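PDB 2D5H: glycinin A3B4 subunit from Glycine max, which probably serves as a seed storage protein of the 11S globulin family, laid down as a nitrogen reserve for germination. Local coordinates for residues E31-Q36 / V47-L52; S150-Q155 / A361-G366; Y164-P169 / L227-D232; L331-A336 / S352-L357; R396-V401 / G435-E440. All coordinates share one frame; numbering follows the deposited sequence.

Contact 1. Residues E31-Q36 / V47-L52; sequences ETWNSQ and VSKRTL. With CO3 (carbonate ion), chain G.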
# COMPACT_ATOMS: atom_id res chain seq x y z
N GLU A 31 24.59 -1.56 17.55
CA GLU A 31 25.21 -0.91 16.41
C GLU A 31 24.14 -0.73 15.34
O GLU A 31 23.55 -1.71 14.89
CB GLU A 31 26.36 -1.76 15.88
CG GLU A 31 27.48 -1.99 16.89
CD GLU A 31 28.65 -2.75 16.31
OE1 GLU A 31 28.46 -3.91 15.88
OE2 GLU A 31 29.77 -2.19 16.28
N THR A 32 23.90 0.51 14.92
CA THR A 32 22.88 0.78 13.92
C THR A 32 23.37 1.51 12.68
O THR A 32 24.19 2.43 12.75
CB THR A 32 21.72 1.58 14.52
OG1 THR A 32 22.23 2.76 15.15
CG2 THR A 32 20.97 0.75 15.54
N TRP A 33 22.86 1.07 11.53
CA TRP A 33 23.19 1.66 10.24
C TRP A 33 22.19 2.78 9.97
O TRP A 33 20.99 2.61 10.16
CB TRP A 33 23.08 0.60 9.15
CG TRP A 33 24.24 -0.36 9.10
CD1 TRP A 33 25.41 -0.18 8.42
CD2 TRP A 33 24.32 -1.65 9.71
NE1 TRP A 33 26.21 -1.28 8.57
CE2 TRP A 33 25.57 -2.20 9.36
CE3 TRP A 33 23.45 -2.40 10.52
CZ2 TRP A 33 25.98 -3.47 9.79
CZ3 TRP A 33 23.87 -3.66 10.95
CH2 TRP A 33 25.12 -4.18 10.59
N ASN A 34 22.68 3.93 9.51
CA ASN A 34 21.81 5.07 9.23
C ASN A 34 20.80 4.76 8.13
O ASN A 34 21.16 4.22 7.08
CB ASN A 34 22.64 6.29 8.84
CG ASN A 34 21.83 7.57 8.84
OD1 ASN A 34 22.36 8.65 8.55
ND2 ASN A 34 20.55 7.47 9.17
N SER A 35 19.54 5.10 8.38
CA SER A 35 18.46 4.87 7.42
C SER A 35 18.49 5.88 6.28
O SER A 35 17.86 5.68 5.24
CB SER A 35 17.11 4.94 8.12
OG SER A 35 16.90 6.23 8.67
N GLN A 36 19.22 6.98 6.48
CA GLN A 36 19.31 8.02 5.46
C GLN A 36 20.22 7.60 4.31
O GLN A 36 20.40 8.35 3.34
CB GLN A 36 19.81 9.33 6.08
CG GLN A 36 18.83 9.93 7.09
CD GLN A 36 19.28 11.28 7.61
OE1 GLN A 36 19.45 12.23 6.85
NE2 GLN A 36 19.48 11.37 8.92
N VAL A 47 19.00 -1.29 9.45
CA VAL A 47 19.45 -2.43 10.23
C VAL A 47 19.99 -2.05 11.60
O VAL A 47 20.45 -0.93 11.82
CB VAL A 47 20.53 -3.22 9.47
CG1 VAL A 47 20.77 -4.55 10.16
CG2 VAL A 47 20.11 -3.43 8.03
N SER A 48 19.94 -3.01 12.52
CA SER A 48 20.43 -2.82 13.88
C SER A 48 21.07 -4.09 14.41
O SER A 48 20.39 -5.08 14.67
CB SER A 48 19.27 -2.41 14.80
OG SER A 48 19.70 -2.26 16.14
N LYS A 49 22.39 -4.06 14.57
CA LYS A 49 23.13 -5.21 15.09
C LYS A 49 23.06 -5.16 16.61
O LYS A 49 23.44 -4.17 17.23
CB LYS A 49 24.60 -5.15 14.65
CG LYS A 49 25.44 -6.33 15.13
CD LYS A 49 26.93 -6.12 14.90
CE LYS A 49 27.27 -6.04 13.42
NZ LYS A 49 28.73 -5.84 13.20
N ARG A 50 22.57 -6.24 17.21
CA ARG A 50 22.44 -6.28 18.66
C ARG A 50 23.29 -7.36 19.31
O ARG A 50 23.29 -8.52 18.89
CB ARG A 50 20.97 -6.44 19.03
CG ARG A 50 20.14 -5.24 18.59
CD ARG A 50 18.64 -5.53 18.57
NE ARG A 50 17.90 -4.38 18.05
CZ ARG A 50 16.61 -4.40 17.76
NH1 ARG A 50 16.02 -3.30 17.30
NH2 ARG A 50 15.90 -5.51 17.92
N THR A 51 24.02 -6.96 20.35
CA THR A 51 24.88 -7.87 21.09
C THR A 51 24.51 -7.87 22.56
O THR A 51 24.60 -6.85 23.24
CB THR A 51 26.36 -7.44 20.97
OG1 THR A 51 26.73 -7.37 19.59
CG2 THR A 51 27.25 -8.44 21.68
N LEU A 52 24.09 -9.03 23.06
CA LEU A 52 23.71 -9.19 24.45
C LEU A 52 24.84 -9.84 25.24
O LEU A 52 25.14 -11.02 25.03
CB LEU A 52 22.44 -10.04 24.56
CG LEU A 52 21.16 -9.47 23.97
CD1 LEU A 52 20.04 -10.50 24.05
CD2 LEU A 52 20.77 -8.20 24.72
C CO3 G . 17.15 -8.60 20.35
O1 CO3 G . 16.34 -8.20 19.43
O2 CO3 G . 17.61 -7.73 21.19
O3 CO3 G . 17.48 -9.85 20.42
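Trp33 and Val47 form the tightly packed end of this antiparallel pairing, in which the chain leaving strand 28-32 runs back along strand 46-52. The two side chains lie side by side and point the same way. CZ3 of the indole sits 3.3 Å from CG1 of Val47, a methyl that chi1 of -168° turns anti to the valine nitrogen. On the backbone, Trp33 N donates to Val47 O (3.1 Å), while the far corner of the indole, CH2, comes within 4.0 Å of Lys49 CE. Cutting Trp33 back to an alanine is likely to leave Val47 and the aliphatic part of Lys49 facing a gap.

Toward Glu31 the contact is looser and partly solvent-facing. Backbone bonds in both directions, Glu31 N to Lys49 O (2.9 Å) and Lys49 N to Glu31 O, make a hydrogen-bonded pair. Between the side chains the salt bridge of Lys49 NZ to Glu31 OE1 is weak and its carboxylate oxygen uncertainly placed; OE2 has a firmer mate in Arg22. On the opposite face, Thr32 CG2 touches Ser48 OG in the non-hydrogen-bonded pair. Farther along that face, Arg50 NH2 reaches O1 of a carbonate, probably from the crystallisation liquor, at 3.1 Å and in the guanidinium plane; His58 also binds the ion.

Within the jelly-roll sheet of the N-terminal cupin, strand 21-25 flanks one strand and strand 141-147 the other, while Leu421 of strand 421-424, from the second cupin, packs on both Trp33 and Val47.

Contact 2. Residues S150-Q155 / A361-G366; sequences SNFNNQ and ALRQFG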
# COMPACT_ATOMS: atom_id res chain seq x y z
N SER A 150 9.50 0.63 6.16
CA SER A 150 8.64 0.94 5.03
C SER A 150 7.50 -0.06 4.87
O SER A 150 6.92 -0.18 3.79
CB SER A 150 9.46 0.98 3.74
OG SER A 150 9.99 -0.30 3.44
N ASN A 151 7.19 -0.79 5.93
CA ASN A 151 6.11 -1.77 5.87
C ASN A 151 4.78 -1.04 5.92
O ASN A 151 4.69 0.07 6.45
CB ASN A 151 6.22 -2.76 7.03
CG ASN A 151 5.31 -3.96 6.85
OD1 ASN A 151 4.10 -3.83 6.74
ND2 ASN A 151 5.91 -5.15 6.82
N PHE A 152 3.74 -1.66 5.37
CA PHE A 152 2.42 -1.05 5.35
C PHE A 152 1.74 -1.10 6.72
O PHE A 152 0.56 -0.79 6.85
CB PHE A 152 1.54 -1.73 4.30
CG PHE A 152 1.37 -3.21 4.50
CD1 PHE A 152 0.58 -3.71 5.54
CD2 PHE A 152 1.99 -4.12 3.65
CE1 PHE A 152 0.41 -5.08 5.72
CE2 PHE A 152 1.83 -5.49 3.82
CZ PHE A 152 1.04 -5.98 4.86
N ASN A 153 2.51 -1.48 7.74
CA ASN A 153 1.98 -1.55 9.10
C ASN A 153 2.34 -0.28 9.84
O ASN A 153 1.59 0.19 10.69
CB ASN A 153 2.54 -2.77 9.83
CG ASN A 153 2.04 -4.08 9.25
OD1 ASN A 153 0.84 -4.31 9.16
ND2 ASN A 153 2.97 -4.95 8.86
N ASN A 154 3.50 0.28 9.51
CA ASN A 154 3.95 1.52 10.13
C ASN A 154 3.12 2.66 9.56
O ASN A 154 3.23 2.97 8.37
CB ASN A 154 5.43 1.77 9.80
CG ASN A 154 5.94 3.08 10.37
OD1 ASN A 154 5.29 4.11 10.28
ND2 ASN A 154 7.14 3.04 10.94
N GLN A 155 2.28 3.27 10.39
CA GLN A 155 1.46 4.37 9.92
C GLN A 155 2.07 5.71 10.30
O GLN A 155 1.51 6.77 10.02
CB GLN A 155 0.04 4.27 10.47
CG GLN A 155 -0.74 3.07 9.94
CD GLN A 155 -2.24 3.27 10.03
OE1 GLN A 155 -2.78 3.56 11.09
NE2 GLN A 155 -2.92 3.12 8.90
N ALA A 361 3.51 -16.96 9.79
CA ALA A 361 3.46 -15.67 10.48
C ALA A 361 4.08 -14.54 9.67
O ALA A 361 3.76 -13.37 9.88
CB ALA A 361 4.15 -15.78 11.83
N LEU A 362 4.97 -14.88 8.75
CA LEU A 362 5.65 -13.89 7.93
C LEU A 362 4.70 -13.10 7.03
O LEU A 362 4.86 -11.89 6.87
CB LEU A 362 6.72 -14.57 7.07
CG LEU A 362 7.85 -15.23 7.87
CD1 LEU A 362 8.73 -16.04 6.94
CD2 LEU A 362 8.65 -14.16 8.59
N ARG A 363 3.71 -13.78 6.45
CA ARG A 363 2.73 -13.16 5.57
C ARG A 363 2.21 -11.82 6.10
O ARG A 363 2.23 -10.81 5.40
CB ARG A 363 1.56 -14.12 5.34
CG ARG A 363 0.38 -13.53 4.57
CD ARG A 363 0.76 -13.09 3.17
NE ARG A 363 1.37 -11.77 3.14
CZ ARG A 363 0.69 -10.63 3.27
NH1 ARG A 363 -0.63 -10.65 3.44
NH2 ARG A 363 1.33 -9.47 3.23
N GLN A 364 1.76 -11.82 7.35
CA GLN A 364 1.24 -10.60 7.96
C GLN A 364 2.29 -9.49 8.04
O GLN A 364 1.95 -8.32 8.16
CB GLN A 364 0.72 -10.91 9.37
CG GLN A 364 -0.65 -11.59 9.43
CD GLN A 364 -0.69 -12.92 8.70
OE1 GLN A 364 -0.59 -12.98 7.47
NE2 GLN A 364 -0.83 -14.00 9.46
N PHE A 365 3.55 -9.87 7.95
CA PHE A 365 4.63 -8.90 8.03
C PHE A 365 5.35 -8.70 6.70
O PHE A 365 6.17 -7.80 6.55
CB PHE A 365 5.62 -9.34 9.11
CG PHE A 365 4.95 -9.80 10.37
CD1 PHE A 365 4.08 -8.96 11.06
CD2 PHE A 365 5.17 -11.08 10.86
CE1 PHE A 365 3.44 -9.39 12.22
CE2 PHE A 365 4.53 -11.52 12.02
CZ PHE A 365 3.66 -10.67 12.70
N GLY A 366 5.02 -9.56 5.73
CA GLY A 366 5.62 -9.48 4.41
C GLY A 366 7.14 -9.46 4.37
O GLY A 366 7.74 -8.53 3.83
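Asn151 and Phe365 meet where loops from the two cupin domains of this bicupin chain join, the 150-155 loop of the first against the 361-366 loop of the second, whose residues 361-364 have helical backbone angles. Asn151 is set by chi1 of -168°, with CG anti to its nitrogen, which sends ND2 across to Phe365 O at 2.7 Å. The bond is weak because the hydrogen is poorly aimed (123°), and the stronger partner of the same nitrogen is Asp148 OD1. OD1 of Asn151 turns back to accept weakly from Asn153 N, closing an Asx turn, and hangs 3.5 Å above the centre of the Phe152 ring.

Phe152 has CG wedged between its own N and carbonyl carbon (chi1 58°), swinging the ring out to the second cupin. Asn153 extends its amide in the same direction, ND2 lying 3.6 Å from Gln364 O, while its own carbonyl is bound by Gln426 of a neighbouring subunit at the trimer interface.

From the other side comes Arg363, bent at chi2 and chi3 and crossing Phe152 at about a right angle. The guanidinium is turned 46° from the phenyl plane, and NH2 meets the ring edge 3.9 Å from CZ of Phe152.

Contact 3. Residues Y164-P169 / L227-D232; sequences YLAGNP and LRSPDD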
# COMPACT_ATOMS: atom_id res chain seq x y z
N TYR A 164 10.64 2.47 24.72
CA TYR A 164 11.06 1.68 25.87
C TYR A 164 10.13 1.87 27.06
O TYR A 164 9.64 2.97 27.30
CB TYR A 164 12.49 2.06 26.29
CG TYR A 164 13.55 1.36 25.47
CD1 TYR A 164 14.05 1.92 24.30
CD2 TYR A 164 14.04 0.11 25.87
CE1 TYR A 164 15.01 1.27 23.54
CE2 TYR A 164 15.00 -0.55 25.11
CZ TYR A 164 15.48 0.03 23.95
OH TYR A 164 16.43 -0.63 23.21
N LEU A 165 9.90 0.80 27.80
CA LEU A 165 9.02 0.85 28.96
C LEU A 165 9.79 1.16 30.25
O LEU A 165 9.18 1.48 31.27
CB LEU A 165 8.28 -0.48 29.12
CG LEU A 165 7.30 -0.86 28.01
CD1 LEU A 165 6.65 -2.20 28.35
CD2 LEU A 165 6.23 0.22 27.85
N ALA A 166 11.11 1.08 30.20
CA ALA A 166 11.93 1.35 31.38
C ALA A 166 13.35 1.82 31.05
O ALA A 166 13.88 1.51 29.98
CB ALA A 166 11.99 0.11 32.27
N GLY A 167 13.94 2.56 31.98
CA GLY A 167 15.30 3.05 31.80
C GLY A 167 15.45 4.36 31.05
O GLY A 167 14.49 4.88 30.48
N ASN A 168 16.67 4.89 31.06
CA ASN A 168 16.99 6.14 30.37
C ASN A 168 18.00 5.79 29.26
O ASN A 168 19.20 6.02 29.40
CB ASN A 168 17.60 7.14 31.35
CG ASN A 168 17.95 8.47 30.70
OD1 ASN A 168 17.07 9.16 30.17
ND2 ASN A 168 19.23 8.83 30.72
N PRO A 169 17.50 5.22 28.15
CA PRO A 169 18.31 4.82 26.99
C PRO A 169 18.87 5.94 26.14
O PRO A 169 18.47 7.10 26.27
CB PRO A 169 17.34 3.95 26.20
CG PRO A 169 16.05 4.66 26.41
CD PRO A 169 16.07 4.95 27.90
N LEU A 227 9.26 3.88 38.36
CA LEU A 227 8.76 3.47 37.05
C LEU A 227 9.14 4.47 35.97
O LEU A 227 9.02 4.19 34.78
CB LEU A 227 7.23 3.30 37.10
CG LEU A 227 6.72 2.14 37.97
CD1 LEU A 227 5.20 2.15 38.00
CD2 LEU A 227 7.23 0.82 37.41
N ARG A 228 9.60 5.65 36.39
CA ARG A 228 10.03 6.68 35.45
C ARG A 228 11.52 6.48 35.21
O ARG A 228 12.13 7.16 34.38
CB ARG A 228 9.78 8.07 36.05
CG ARG A 228 8.32 8.43 36.22
CD ARG A 228 8.13 9.79 36.90
NE ARG A 228 8.83 10.87 36.22
CZ ARG A 228 10.11 11.17 36.40
NH1 ARG A 228 10.85 10.46 37.24
NH2 ARG A 228 10.66 12.18 35.73
N SER A 229 12.10 5.55 35.96
CA SER A 229 13.51 5.20 35.87
C SER A 229 14.45 6.41 35.85
O SER A 229 15.35 6.48 35.01
CB SER A 229 13.75 4.34 34.63
OG SER A 229 12.98 3.15 34.68
N PRO A 230 14.25 7.37 36.77
CA PRO A 230 15.11 8.56 36.81
C PRO A 230 16.49 8.21 37.34
O PRO A 230 17.27 9.08 37.72
CB PRO A 230 14.35 9.50 37.75
CG PRO A 230 13.74 8.54 38.72
CD PRO A 230 13.21 7.45 37.81
N ASP A 231 16.79 6.91 37.36
CA ASP A 231 18.07 6.41 37.84
C ASP A 231 18.84 5.78 36.68
O ASP A 231 19.74 6.39 36.10
CB ASP A 231 17.85 5.37 38.94
CG ASP A 231 17.01 5.89 40.10
OD1 ASP A 231 16.72 5.11 41.03
OD2 ASP A 231 16.65 7.09 40.09
N ASP A 232 18.45 4.54 36.36
CA ASP A 232 19.04 3.75 35.28
C ASP A 232 20.06 4.43 34.38
O ASP A 232 19.70 5.27 33.54
CB ASP A 232 17.93 3.15 34.41
CG ASP A 232 17.05 2.18 35.17
OD1 ASP A 232 16.04 1.71 34.59
OD2 ASP A 232 17.36 1.89 36.34
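Leu227 begins the meeting with the 164-169 loop at backbone level, its O 4.4 Å from Leu165 O. Tyr471 of a neighbouring subunit packs on Leu227, and its OH is hydrogen-bonded to Leu165 O.

Ser229 comes next, the first residue past helix 223-226 to leave helical angles, with a positive phi of 46°. Its chi1 of -59° holds OG anti to the carbonyl carbon, where it accepts from Gly167 N at 2.9 Å along a fairly straight path (163°). With an alanine at Ser229, the buried N-H of Gly167 would probably be left without its acceptor and the two loops without their one direct hydrogen bond.

After the turn through Pro230 and Asp231 the chain returns at Asp232. Its OD1 lies 3.2 Å from Gly167 CA, and its backbone O is 3.6 Å from Asn168 CB. The second carboxylate oxygen, OD2, forms a salt bridge with Arg234.

The backbone angles of Gly167 favour glycine, since a CB would press on the preceding carbonyl. A backbone amide is thus met by a neutral hydroxyl while the carboxylate charge is probably balanced by Arg234, tying this cupin loop to the helical extension beside the neighbouring subunit.

Contact 4. Residues L331-A336 / S352-L357; sequences LHENIA and STLNSL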
# COMPACT_ATOMS: atom_id res chain seq x y z
N LEU A 331 6.54 -17.79 15.72
CA LEU A 331 7.16 -16.62 15.10
C LEU A 331 8.58 -16.90 14.62
O LEU A 331 8.99 -16.42 13.57
CB LEU A 331 7.19 -15.45 16.10
CG LEU A 331 5.84 -14.96 16.61
CD1 LEU A 331 6.06 -13.81 17.59
CD2 LEU A 331 4.97 -14.51 15.44
N HIS A 332 9.33 -17.67 15.40
CA HIS A 332 10.70 -17.99 15.05
C HIS A 332 10.84 -19.32 14.32
O HIS A 332 9.88 -20.08 14.19
CB HIS A 332 11.58 -18.00 16.31
CG HIS A 332 11.06 -18.89 17.40
ND1 HIS A 332 10.97 -20.26 17.26
CD2 HIS A 332 10.61 -18.61 18.64
CE1 HIS A 332 10.48 -20.78 18.37
NE2 HIS A 332 10.25 -19.80 19.23
N GLU A 333 12.05 -19.58 13.84
CA GLU A 333 12.36 -20.81 13.12
C GLU A 333 13.86 -20.81 12.84
O GLU A 333 14.50 -19.76 12.89
CB GLU A 333 11.60 -20.86 11.80
CG GLU A 333 11.83 -22.13 11.00
CD GLU A 333 11.28 -23.36 11.69
OE1 GLU A 333 10.04 -23.45 11.84
OE2 GLU A 333 12.08 -24.24 12.08
N ASN A 334 14.42 -21.98 12.54
CA ASN A 334 15.84 -22.07 12.24
C ASN A 334 16.06 -22.13 10.73
O ASN A 334 15.34 -22.82 10.01
CB ASN A 334 16.45 -23.32 12.89
CG ASN A 334 17.96 -23.27 12.94
OD1 ASN A 334 18.55 -22.64 13.82
ND2 ASN A 334 18.60 -23.91 11.97
N ILE A 335 17.06 -21.39 10.27
CA ILE A 335 17.37 -21.33 8.84
C ILE A 335 18.78 -21.87 8.56
O ILE A 335 19.13 -22.16 7.42
CB ILE A 335 17.30 -19.87 8.34
CG1 ILE A 335 17.37 -19.83 6.82
CG2 ILE A 335 18.43 -19.06 8.95
CD1 ILE A 335 17.17 -18.44 6.23
N ALA A 336 19.57 -22.01 9.62
CA ALA A 336 20.94 -22.50 9.50
C ALA A 336 21.06 -24.01 9.32
O ALA A 336 21.58 -24.47 8.31
CB ALA A 336 21.75 -22.05 10.72
N SER A 352 19.70 -22.19 2.10
CA SER A 352 18.49 -22.46 2.87
C SER A 352 17.57 -21.25 2.79
O SER A 352 18.04 -20.11 2.74
CB SER A 352 18.85 -22.74 4.33
OG SER A 352 19.70 -23.87 4.45
N THR A 353 16.27 -21.49 2.78
CA THR A 353 15.29 -20.41 2.70
C THR A 353 14.21 -20.51 3.77
O THR A 353 13.82 -21.60 4.18
CB THR A 353 14.60 -20.40 1.31
OG1 THR A 353 15.56 -20.06 0.31
CG2 THR A 353 13.46 -19.39 1.29
N LEU A 354 13.73 -19.35 4.21
CA LEU A 354 12.68 -19.29 5.23
C LEU A 354 11.62 -18.27 4.83
O LEU A 354 11.67 -17.11 5.25
CB LEU A 354 13.27 -18.92 6.58
CG LEU A 354 12.29 -18.85 7.76
CD1 LEU A 354 11.57 -20.18 7.91
CD2 LEU A 354 13.04 -18.51 9.03
N ASN A 355 10.65 -18.70 4.02
CA ASN A 355 9.58 -17.82 3.59
C ASN A 355 8.28 -18.11 4.34
O ASN A 355 8.30 -18.75 5.40
CB ASN A 355 9.35 -17.97 2.08
CG ASN A 355 9.01 -19.39 1.68
OD1 ASN A 355 8.05 -19.98 2.18
ND2 ASN A 355 9.80 -19.96 0.78
N SER A 356 7.16 -17.65 3.80
CA SER A 356 5.86 -17.85 4.42
C SER A 356 5.46 -19.31 4.48
O SER A 356 5.02 -19.81 5.53
CB SER A 356 4.79 -17.06 3.66
OG SER A 356 4.71 -17.49 2.32
N LEU A 357 5.60 -20.00 3.36
CA LEU A 357 5.24 -21.42 3.26
C LEU A 357 5.73 -22.21 4.47
O LEU A 357 5.12 -23.20 4.86
CB LEU A 357 5.81 -22.02 1.97
CG LEU A 357 5.27 -21.48 0.65
CD1 LEU A 357 5.60 -20.00 0.50
CD2 LEU A 357 5.88 -22.27 -0.50
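Around Ile335 and Ser352 the two backbones run almost antiparallel, the directions of 333-336 and 352-354 lying 163° apart, yet at 6.2 Å between the CA atoms of these two residues they are too widely spaced to pair as strands. Side chains fill the interval. Ile335 is extended, with CG1 anti to its nitrogen (chi1 -169°), and this carries CD1 over to Leu354, 3.9 Å from its CB. The two side chains cross obliquely.

Leu354 answers from the other strand. Its CG is also anti to the backbone N, and its branched end reaches Glu333, where CD1 of the leucine sits 3.7 Å from CG of the glutamate and CD2 lies 3.9 Å from Glu333 CB. Only the aliphatic part of Glu333 serves the contact: a bend at chi2 leads the carboxylate away, and OE2 accepts weakly from Asn334 N. At the other end Ser352 brings CB, rather than its hydroxyl, up to the carbonyl oxygen of Ile335. The contact is therefore apolar despite its glutamate and serine.

Backbone bonds of Glu333 and Ile335 run to Val122 and Gly120, at the edge of the N-terminal cupin sheet, those of Ser352 and Leu354 to Tyr371 and Ala369 of strand 368-374 in the C-terminal one. Ala336 O is bonded to Arg350 of the strand opposite. Val122 touches both Ile335 and Leu354, Tyr371 both Ile335 and Ser352.

Contact 5. Residues R396-V401 / G435-E440; sequences RGKGRV and GEQGLE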
# COMPACT_ATOMS: atom_id res chain seq x y z
N ARG A 396 29.92 -14.76 8.05
CA ARG A 396 31.24 -15.37 7.97
C ARG A 396 31.70 -15.47 6.52
O ARG A 396 30.94 -15.89 5.65
CB ARG A 396 31.21 -16.78 8.59
CG ARG A 396 32.53 -17.51 8.52
CD ARG A 396 32.39 -18.97 8.90
NE ARG A 396 33.64 -19.71 8.75
CZ ARG A 396 34.33 -19.79 7.61
NH1 ARG A 396 33.88 -19.19 6.51
NH2 ARG A 396 35.46 -20.49 7.56
N GLY A 397 32.95 -15.09 6.26
CA GLY A 397 33.46 -15.17 4.90
C GLY A 397 34.10 -13.90 4.38
O GLY A 397 34.47 -13.01 5.14
N LYS A 398 34.22 -13.82 3.06
CA LYS A 398 34.81 -12.68 2.38
C LYS A 398 34.92 -13.06 0.90
O LYS A 398 35.63 -14.01 0.56
CB LYS A 398 36.20 -12.39 2.95
CG LYS A 398 36.91 -11.18 2.37
CD LYS A 398 38.27 -11.01 3.02
CE LYS A 398 39.03 -9.81 2.47
NZ LYS A 398 40.37 -9.66 3.11
N GLY A 399 34.21 -12.35 0.04
CA GLY A 399 34.26 -12.69 -1.37
C GLY A 399 33.97 -11.57 -2.36
O GLY A 399 34.02 -10.38 -2.02
N ARG A 400 33.68 -11.97 -3.59
CA ARG A 400 33.39 -11.04 -4.67
C ARG A 400 31.88 -10.93 -4.87
O ARG A 400 31.18 -11.94 -4.96
CB ARG A 400 34.05 -11.53 -5.96
CG ARG A 400 34.35 -10.45 -6.98
CD ARG A 400 35.49 -9.55 -6.53
NE ARG A 400 35.82 -8.54 -7.53
CZ ARG A 400 36.78 -7.63 -7.39
NH1 ARG A 400 37.51 -7.60 -6.28
NH2 ARG A 400 37.00 -6.74 -8.35
N VAL A 401 31.38 -9.69 -4.94
CA VAL A 401 29.96 -9.46 -5.13
C VAL A 401 29.72 -8.48 -6.27
O VAL A 401 30.21 -7.34 -6.24
CB VAL A 401 29.31 -8.88 -3.85
CG1 VAL A 401 27.82 -8.68 -4.08
CG2 VAL A 401 29.55 -9.82 -2.68
N GLY A 435 35.92 -16.44 -1.45
CA GLY A 435 37.37 -16.55 -1.54
C GLY A 435 37.88 -17.92 -1.15
O GLY A 435 37.16 -18.92 -1.26
N GLU A 436 39.12 -17.98 -0.67
CA GLU A 436 39.73 -19.24 -0.26
C GLU A 436 39.23 -19.66 1.12
O GLU A 436 39.49 -20.78 1.57
CB GLU A 436 41.26 -19.08 -0.22
CG GLU A 436 42.05 -20.25 -0.83
CD GLU A 436 41.82 -21.57 -0.12
OE1 GLU A 436 40.67 -22.06 -0.11
OE2 GLU A 436 42.80 -22.13 0.42
N GLN A 437 38.51 -18.76 1.79
CA GLN A 437 37.99 -19.05 3.12
C GLN A 437 36.48 -19.24 3.14
O GLN A 437 35.88 -19.35 4.21
CB GLN A 437 38.41 -17.93 4.08
CG GLN A 437 38.13 -16.52 3.57
CD GLN A 437 38.85 -15.45 4.38
OE1 GLN A 437 38.72 -14.26 4.11
NE2 GLN A 437 39.64 -15.88 5.36
N GLY A 438 35.86 -19.28 1.97
CA GLY A 438 34.43 -19.46 1.89
C GLY A 438 33.63 -18.18 2.00
O GLY A 438 34.20 -17.10 2.18
N LEU A 439 32.32 -18.30 1.90
CA LEU A 439 31.42 -17.15 1.99
C LEU A 439 30.06 -17.59 2.51
O LEU A 439 29.31 -18.27 1.80
CB LEU A 439 31.26 -16.49 0.62
CG LEU A 439 30.40 -15.23 0.54
CD1 LEU A 439 31.02 -14.13 1.40
CD2 LEU A 439 30.30 -14.78 -0.90
N GLU A 440 29.74 -17.22 3.74
CA GLU A 440 28.47 -17.58 4.35
C GLU A 440 27.79 -16.31 4.83
O GLU A 440 28.34 -15.58 5.66
CB GLU A 440 28.72 -18.53 5.52
CG GLU A 440 27.52 -19.35 5.94
CD GLU A 440 27.90 -20.54 6.81
OE1 GLU A 440 27.01 -21.35 7.12
OE2 GLU A 440 29.09 -20.65 7.17
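Arg396 and Glu440 bind each other's backbones in both directions, Arg396 N to Glu440 O at 3.0 Å and Glu440 N to Arg396 O at 2.6 Å, an antiparallel hydrogen-bonded pair. The arginine side chain runs extended from CG to NE, and its NH1 reaches the carbonyl O of Gln437 at 3.1 Å. That bond is straight (166°), and the oxygen lies nearly in the guanidinium plane. Gly435 N donates to Lys398 O (3.2 Å), and a weak bond joins Lys398 N to Gly438 O. Gln437 passes across Lys398 at a slant, its OE1 3.3 Å from the lysine CB, while Leu439 CD1 lies 3.6 Å from Lys398 N.

Glycines suit the backbone here. A type I turn from Gly435 to Gly438 presents the Gln437 carbonyl, and at Gly397 the backbone angles favour glycine, where a CB would point toward Leu439. The chain corners at 396 and at 436-437, and strands 397-401 and 438-440 cross at 103°, where the cupin barrel changes sheet.

Beyond this shell, Thr395 OG1 bonds to Glu440 O, Tyr371 OH bonds weakly to Glu440 OE1, and Leu439 is tied to Leu374 of the next strand. Arg396 NE and Glu440 OE2 stay 4.9 Å apart, without a salt bridge. The corner is held chiefly by carbonyl acceptors, the arginine charge probably being eased by a neutral backbone oxygen, opposite charges probably adding only long-range attraction.

In the fold
From the N terminus, contact 1 closes first, a short loop holding two neighbouring strands of the first cupin sheet. Contact 2 opens at 150-155 and does not close until 361-366, bridging both cupins. Nested inside that long loop are contact 3, which ties the end of the first cupin to its helical extension, and contact 4, which brings an edge strand of the first cupin's sheet against a strand of the second. Contacts 2 and 4 touch, through Leu362 on Asn355 and Ala361 on Leu331. Contact 5 closes last, within the second cupin, its centre about 42 Å from that of contact 3. Contacts 2 and 3 both meet a neighbouring subunit.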